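Local coordinates for NUDIX hydrolase (Nitrosomonas europaea, PDB 2B0V), which probably hydrolyses nucleoside di- and triphosphates, and perhaps thiamine diphosphate, as a magnesium-dependent Nudix enzyme of the NudJ subfamily, at residues T60-Y73 / R86-R100. Numbering follows the deposited sequence.
Sequences TGHSFLPEVLTGIY and RFTFSGQVVSFDPDR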
loop_
_atom_site.group_PDB
_atom_site.type_symbol
_atom_site.label_atom_id
_atom_site.label_comp_id
_atom_site.label_asym_id
_atom_site.label_seq_id
_atom_site.Cartn_x
_atom_site.Cartn_y
_atom_site.Cartn_z
ATOM N N THR A 60 -2.402 -8.598 4.503
ATOM C CA THR A 60 -3.773 -8.971 4.156
ATOM C C THR A 60 -4.055 -10.456 3.986
ATOM O O THR A 60 -5.232 -10.837 3.921
ATOM C CB THR A 60 -4.274 -8.282 2.876
ATOM O OG1 THR A 60 -3.716 -8.937 1.726
ATOM C CG2 THR A 60 -3.924 -6.819 2.862
ATOM N N GLY A 61 -3.006 -11.271 3.863
ATOM C CA GLY A 61 -3.188 -12.708 3.600
ATOM C C GLY A 61 -3.624 -13.028 2.178
ATOM O O GLY A 61 -3.888 -14.174 1.830
ATOM N N HIS A 62 -3.638 -12.014 1.317
ATOM C CA HIS A 62 -3.872 -12.211 -0.111
ATOM C C HIS A 62 -2.551 -12.150 -0.906
ATOM O O HIS A 62 -1.727 -11.300 -0.631
ATOM C CB HIS A 62 -4.731 -11.051 -0.621
ATOM C CG HIS A 62 -6.115 -11.004 -0.070
ATOM N ND1 HIS A 62 -6.402 -10.666 1.241
ATOM C CD2 HIS A 62 -7.305 -11.261 -0.662
ATOM C CE1 HIS A 62 -7.713 -10.724 1.422
ATOM N NE2 HIS A 62 -8.279 -11.035 0.272
ATOM N N SER A 63 -2.390 -12.995 -1.897
ATOM C CA SER A 63 -1.234 -12.861 -2.795
ATOM C C SER A 63 -1.547 -11.832 -3.898
ATOM O O SER A 63 -2.666 -11.739 -4.403
ATOM C CB SER A 63 -0.858 -14.235 -3.384
ATOM O OG SER A 63 -1.960 -14.771 -4.070
ATOM N N PHE A 64 -0.516 -11.073 -4.287
ATOM C CA PHE A 64 -0.694 -9.956 -5.211
ATOM C C PHE A 64 0.013 -10.201 -6.530
ATOM O O PHE A 64 1.123 -10.773 -6.567
ATOM C CB PHE A 64 -0.102 -8.730 -4.531
ATOM C CG PHE A 64 -0.272 -7.399 -5.285
ATOM C CD1 PHE A 64 -1.523 -6.891 -5.584
ATOM C CD2 PHE A 64 0.850 -6.633 -5.614
ATOM C CE1 PHE A 64 -1.651 -5.599 -6.209
ATOM C CE2 PHE A 64 0.709 -5.363 -6.243
ATOM C CZ PHE A 64 -0.532 -4.870 -6.528
ATOM N N LEU A 65 -0.642 -9.761 -7.611
ATOM C CA LEU A 65 -0.055 -9.722 -8.944
ATOM C C LEU A 65 0.042 -8.264 -9.398
ATOM O O LEU A 65 -0.956 -7.686 -9.818
ATOM C CB LEU A 65 -0.957 -10.501 -9.912
ATOM C CG LEU A 65 -0.408 -10.929 -11.270
ATOM C CD1 LEU A 65 0.532 -12.120 -11.122
ATOM C CD2 LEU A 65 -1.588 -11.327 -12.179
ATOM N N PRO A 66 1.234 -7.658 -9.282
ATOM C CA PRO A 66 1.328 -6.250 -9.696
ATOM C C PRO A 66 1.117 -6.116 -11.191
ATOM O O PRO A 66 1.513 -7.019 -11.988
ATOM C CB PRO A 66 2.755 -5.813 -9.278
ATOM C CG PRO A 66 3.235 -6.921 -8.350
ATOM C CD PRO A 66 2.519 -8.194 -8.793
ATOM N N GLU A 67 0.460 -5.031 -11.575
ATOM C CA GLU A 67 0.179 -4.796 -12.999
ATOM C C GLU A 67 0.814 -3.502 -13.540
ATOM O O GLU A 67 1.316 -3.478 -14.656
ATOM C CB GLU A 67 -1.317 -4.796 -13.233
ATOM C CG GLU A 67 -1.957 -6.174 -12.872
ATOM C CD GLU A 67 -3.465 -6.196 -13.050
ATOM O OE1 GLU A 67 -4.175 -5.345 -12.474
ATOM O OE2 GLU A 67 -3.950 -7.098 -13.756
ATOM N N VAL A 68 0.670 -2.408 -12.772
ATOM C CA VAL A 68 1.166 -1.057 -13.142
ATOM C C VAL A 68 1.674 -0.307 -11.924
ATOM O O VAL A 68 1.274 -0.611 -10.782
ATOM C CB VAL A 68 0.066 -0.172 -13.788
ATOM C CG1 VAL A 68 -0.387 -0.729 -15.143
ATOM C CG2 VAL A 68 -1.135 0.060 -12.847
ATOM N N LEU A 69 2.518 0.690 -12.203
ATOM C CA LEU A 69 2.869 1.721 -11.235
ATOM C C LEU A 69 1.801 2.796 -11.366
ATOM O O LEU A 69 1.425 3.172 -12.501
ATOM C CB LEU A 69 4.224 2.296 -11.617
ATOM C CG LEU A 69 4.790 3.371 -10.724
ATOM C CD1 LEU A 69 5.247 2.718 -9.407
ATOM C CD2 LEU A 69 5.965 3.996 -11.519
ATOM N N THR A 70 1.323 3.305 -10.240
ATOM C CA THR A 70 0.335 4.382 -10.304
ATOM C C THR A 70 0.888 5.742 -9.898
ATOM O O THR A 70 0.319 6.770 -10.304
ATOM C CB THR A 70 -0.927 4.093 -9.467
ATOM O OG1 THR A 70 -0.544 3.863 -8.105
ATOM C CG2 THR A 70 -1.653 2.866 -10.009
ATOM N N GLY A 71 1.951 5.765 -9.093
ATOM C CA GLY A 71 2.571 7.034 -8.733
ATOM C C GLY A 71 3.690 6.839 -7.737
ATOM O O GLY A 71 3.780 5.787 -7.103
ATOM N N ILE A 72 4.576 7.835 -7.669
ATOM C CA ILE A 72 5.643 7.843 -6.658
ATOM C C ILE A 72 5.526 9.136 -5.880
ATOM O O ILE A 72 5.561 10.207 -6.477
ATOM C CB ILE A 72 7.014 7.781 -7.364
ATOM C CG1 ILE A 72 7.075 6.521 -8.247
ATOM C CG2 ILE A 72 8.174 7.789 -6.310
ATOM C CD1 ILE A 72 8.333 6.475 -9.177
ATOM N N TYR A 73 5.373 9.011 -4.569
ATOM C CA TYR A 73 5.029 10.179 -3.725
ATOM C C TYR A 73 6.147 10.482 -2.785
ATOM O O TYR A 73 6.610 9.592 -2.076
ATOM C CB TYR A 73 3.715 9.905 -2.907
ATOM C CG TYR A 73 2.561 9.537 -3.828
ATOM C CD1 TYR A 73 1.723 10.541 -4.361
ATOM C CD2 TYR A 73 2.352 8.214 -4.230
ATOM C CE1 TYR A 73 0.679 10.215 -5.238
ATOM C CE2 TYR A 73 1.325 7.895 -5.136
ATOM C CZ TYR A 73 0.511 8.916 -5.641
ATOM O OH TYR A 73 -0.486 8.609 -6.529
ATOM N N ARG A 86 7.208 6.889 -1.589
ATOM C CA ARG A 86 6.257 5.798 -1.628
ATOM C C ARG A 86 5.979 5.411 -3.058
ATOM O O ARG A 86 5.374 6.190 -3.808
ATOM C CB ARG A 86 4.920 6.205 -0.989
ATOM C CG ARG A 86 3.809 5.132 -1.160
ATOM C CD ARG A 86 2.415 5.694 -0.686
ATOM N NE ARG A 86 2.041 5.114 0.610
ATOM C CZ ARG A 86 0.815 4.773 1.003
ATOM N NH1 ARG A 86 -0.244 4.932 0.235
ATOM N NH2 ARG A 86 0.663 4.213 2.198
ATOM N N PHE A 87 6.424 4.212 -3.446
ATOM C CA PHE A 87 6.094 3.679 -4.790
ATOM C C PHE A 87 4.790 2.948 -4.693
ATOM O O PHE A 87 4.719 1.987 -3.943
ATOM C CB PHE A 87 7.144 2.669 -5.207
ATOM C CG PHE A 87 8.477 3.304 -5.570
ATOM C CD1 PHE A 87 8.857 3.433 -6.921
ATOM C CD2 PHE A 87 9.339 3.773 -4.552
ATOM C CE1 PHE A 87 10.095 4.040 -7.261
ATOM C CE2 PHE A 87 10.588 4.386 -4.875
ATOM C CZ PHE A 87 10.960 4.520 -6.226
ATOM N N THR A 88 3.796 3.372 -5.493
ATOM C CA THR A 88 2.433 2.813 -5.351
ATOM C C THR A 88 2.139 2.053 -6.630
ATOM O O THR A 88 2.384 2.559 -7.729
ATOM C CB THR A 88 1.428 3.951 -5.176
ATOM O OG1 THR A 88 1.845 4.759 -4.066
ATOM C CG2 THR A 88 0.078 3.377 -4.895
ATOM N N PHE A 89 1.618 0.839 -6.465
ATOM C CA PHE A 89 1.297 -0.026 -7.609
ATOM C C PHE A 89 -0.155 -0.422 -7.571
ATOM O O PHE A 89 -0.731 -0.551 -6.474
ATOM C CB PHE A 89 2.136 -1.312 -7.541
ATOM C CG PHE A 89 3.596 -1.033 -7.602
ATOM C CD1 PHE A 89 4.246 -1.019 -8.825
ATOM C CD2 PHE A 89 4.319 -0.792 -6.418
ATOM C CE1 PHE A 89 5.621 -0.746 -8.878
ATOM C CE2 PHE A 89 5.661 -0.534 -6.458
ATOM C CZ PHE A 89 6.317 -0.507 -7.682
ATOM N N SER A 90 -0.738 -0.705 -8.740
ATOM C CA SER A 90 -2.055 -1.348 -8.784
ATOM C C SER A 90 -1.886 -2.768 -9.334
ATOM O O SER A 90 -0.969 -3.051 -10.141
ATOM C CB SER A 90 -3.017 -0.527 -9.666
ATOM O OG SER A 90 -4.266 -1.170 -9.768
ATOM N N GLY A 91 -2.765 -3.657 -8.896
ATOM C CA GLY A 91 -2.746 -5.009 -9.409
ATOM C C GLY A 91 -3.915 -5.803 -8.883
ATOM O O GLY A 91 -4.831 -5.249 -8.243
ATOM N N GLN A 92 -3.883 -7.094 -9.174
ATOM C CA GLN A 92 -4.913 -8.008 -8.704
ATOM C C GLN A 92 -4.494 -8.789 -7.484
ATOM O O GLN A 92 -3.297 -9.073 -7.282
ATOM C CB GLN A 92 -5.204 -9.028 -9.771
ATOM C CG GLN A 92 -5.677 -8.481 -11.098
ATOM C CD GLN A 92 -5.922 -9.603 -12.097
ATOM O OE1 GLN A 92 -6.664 -10.546 -11.810
ATOM N NE2 GLN A 92 -5.278 -9.520 -13.268
ATOM N N VAL A 93 -5.489 -9.213 -6.717
ATOM C CA VAL A 93 -5.255 -10.247 -5.750
ATOM C C VAL A 93 -5.656 -11.571 -6.397
ATOM O O VAL A 93 -6.679 -11.637 -7.073
ATOM C CB VAL A 93 -5.920 -9.957 -4.375
ATOM C CG1 VAL A 93 -5.047 -8.942 -3.590
ATOM C CG2 VAL A 93 -7.371 -9.530 -4.518
ATOM N N VAL A 94 -4.827 -12.596 -6.214
ATOM C CA VAL A 94 -4.993 -13.857 -6.936
ATOM C C VAL A 94 -5.095 -15.083 -6.026
ATOM O O VAL A 94 -5.247 -16.187 -6.517
ATOM C CB VAL A 94 -3.850 -14.082 -7.930
ATOM C CG1 VAL A 94 -3.816 -12.979 -8.973
ATOM C CG2 VAL A 94 -2.502 -14.192 -7.200
ATOM N N SER A 95 -4.952 -14.898 -4.713
ATOM C CA SER A 95 -5.308 -15.956 -3.734
ATOM C C SER A 95 -5.571 -15.342 -2.372
ATOM O O SER A 95 -5.159 -14.233 -2.071
ATOM C CB SER A 95 -4.159 -16.969 -3.577
ATOM O OG SER A 95 -3.148 -16.421 -2.753
ATOM N N PHE A 96 -6.298 -16.087 -1.552
ATOM C CA PHE A 96 -6.536 -15.666 -0.179
ATOM C C PHE A 96 -6.576 -16.901 0.680
ATOM O O PHE A 96 -7.196 -17.889 0.312
ATOM C CB PHE A 96 -7.876 -14.950 -0.072
ATOM C CG PHE A 96 -8.273 -14.635 1.354
ATOM C CD1 PHE A 96 -7.429 -13.901 2.167
ATOM C CD2 PHE A 96 -9.476 -15.086 1.869
ATOM C CE1 PHE A 96 -7.753 -13.570 3.480
ATOM C CE2 PHE A 96 -9.821 -14.787 3.211
ATOM C CZ PHE A 96 -8.942 -14.027 4.017
ATOM N N ASP A 97 -5.921 -16.846 1.825
ATOM C CA ASP A 97 -6.021 -17.910 2.803
ATOM C C ASP A 97 -6.212 -17.291 4.184
ATOM O O ASP A 97 -5.325 -16.615 4.706
ATOM C CB ASP A 97 -4.800 -18.842 2.750
ATOM C CG ASP A 97 -4.848 -19.997 3.784
ATOM O OD1 ASP A 97 -5.842 -20.233 4.498
ATOM O OD2 ASP A 97 -3.841 -20.749 3.834
ATOM N N PRO A 98 -7.381 -17.551 4.791
ATOM C CA PRO A 98 -7.687 -16.922 6.081
ATOM C C PRO A 98 -6.753 -17.308 7.220
ATOM O O PRO A 98 -6.740 -16.607 8.246
ATOM C CB PRO A 98 -9.128 -17.388 6.377
ATOM C CG PRO A 98 -9.369 -18.507 5.469
ATOM C CD PRO A 98 -8.473 -18.423 4.304
ATOM N N ASP A 99 -5.983 -18.378 7.053
ATOM C CA ASP A 99 -5.077 -18.825 8.135
ATOM C C ASP A 99 -3.681 -18.207 8.081
ATOM O O ASP A 99 -2.912 -18.321 9.055
ATOM C CB ASP A 99 -4.989 -20.336 8.188
ATOM C CG ASP A 99 -6.289 -20.955 8.633
ATOM O OD1 ASP A 99 -6.953 -20.361 9.521
ATOM O OD2 ASP A 99 -6.638 -21.976 8.062
ATOM N N ARG A 100 -3.360 -17.569 6.954
ATOM C CA ARG A 100 -2.099 -16.819 6.813
ATOM C C ARG A 100 -2.036 -15.777 7.922
ATOM O O ARG A 100 -3.011 -15.052 8.180
ATOM C CB ARG A 100 -1.979 -16.188 5.417
ATOM C CG ARG A 100 -1.781 -17.242 4.272
ATOM C CD ARG A 100 -1.802 -16.639 2.818
ATOM N NE ARG A 100 -1.985 -17.664 1.755
ATOM C CZ ARG A 100 -2.470 -17.435 0.519
ATOM N NH1 ARG A 100 -2.845 -16.213 0.129
ATOM N NH2 ARG A 100 -2.595 -18.453 -0.341
HETATM O O HOH W 1 -4.337 -2.515 -12.248
#
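Phe64 lays its ring against the backbone of Gly91, CE1 3.4 Å from Gly91 CA, in the antiparallel hairpin of strands 62-77 and 82-96, part of the mixed sheet of the Nudix fold. With CG anti to the backbone N (chi1 -176°), the ring swings across to the glycine, where a side chain would collide with it; Val56 of helix 48-60 and Ile15 cover it further. This is the tight part, continued by Leu69, whose CD1 sits over the rim of one face of the Phe89 ring, 3.9 Å from its centroid. Two classic bulges interrupt strand 62-77: at the first, Glu67 N and Val68 N both donate to Ser90 O, and at the second, Thr70 and Gly71 face Thr88.

Toward solvent the contact turns polar, with exposed Glu67 and Gln92. Gln92 NE2 reaches Glu67 OE2 at 2.8 Å, keeping the bond in its own amide plane but meeting the carboxylate from above. At the far, partly exposed end the His62 ring forms an offset stack with Phe96, centroids 4.3 Å apart and planes 24° from parallel, while ND1 donates to Thr60 O. With an alanine at His62 the imidazole is gone, which would probably leave the Phe96 ring freer to turn and Thr60 O without the bond from ND1. Beside them, Arg100 holds Ser95 OG end-on with NH1 and NH2, and NH1 also donates to Gly61 O at 2.9 Å.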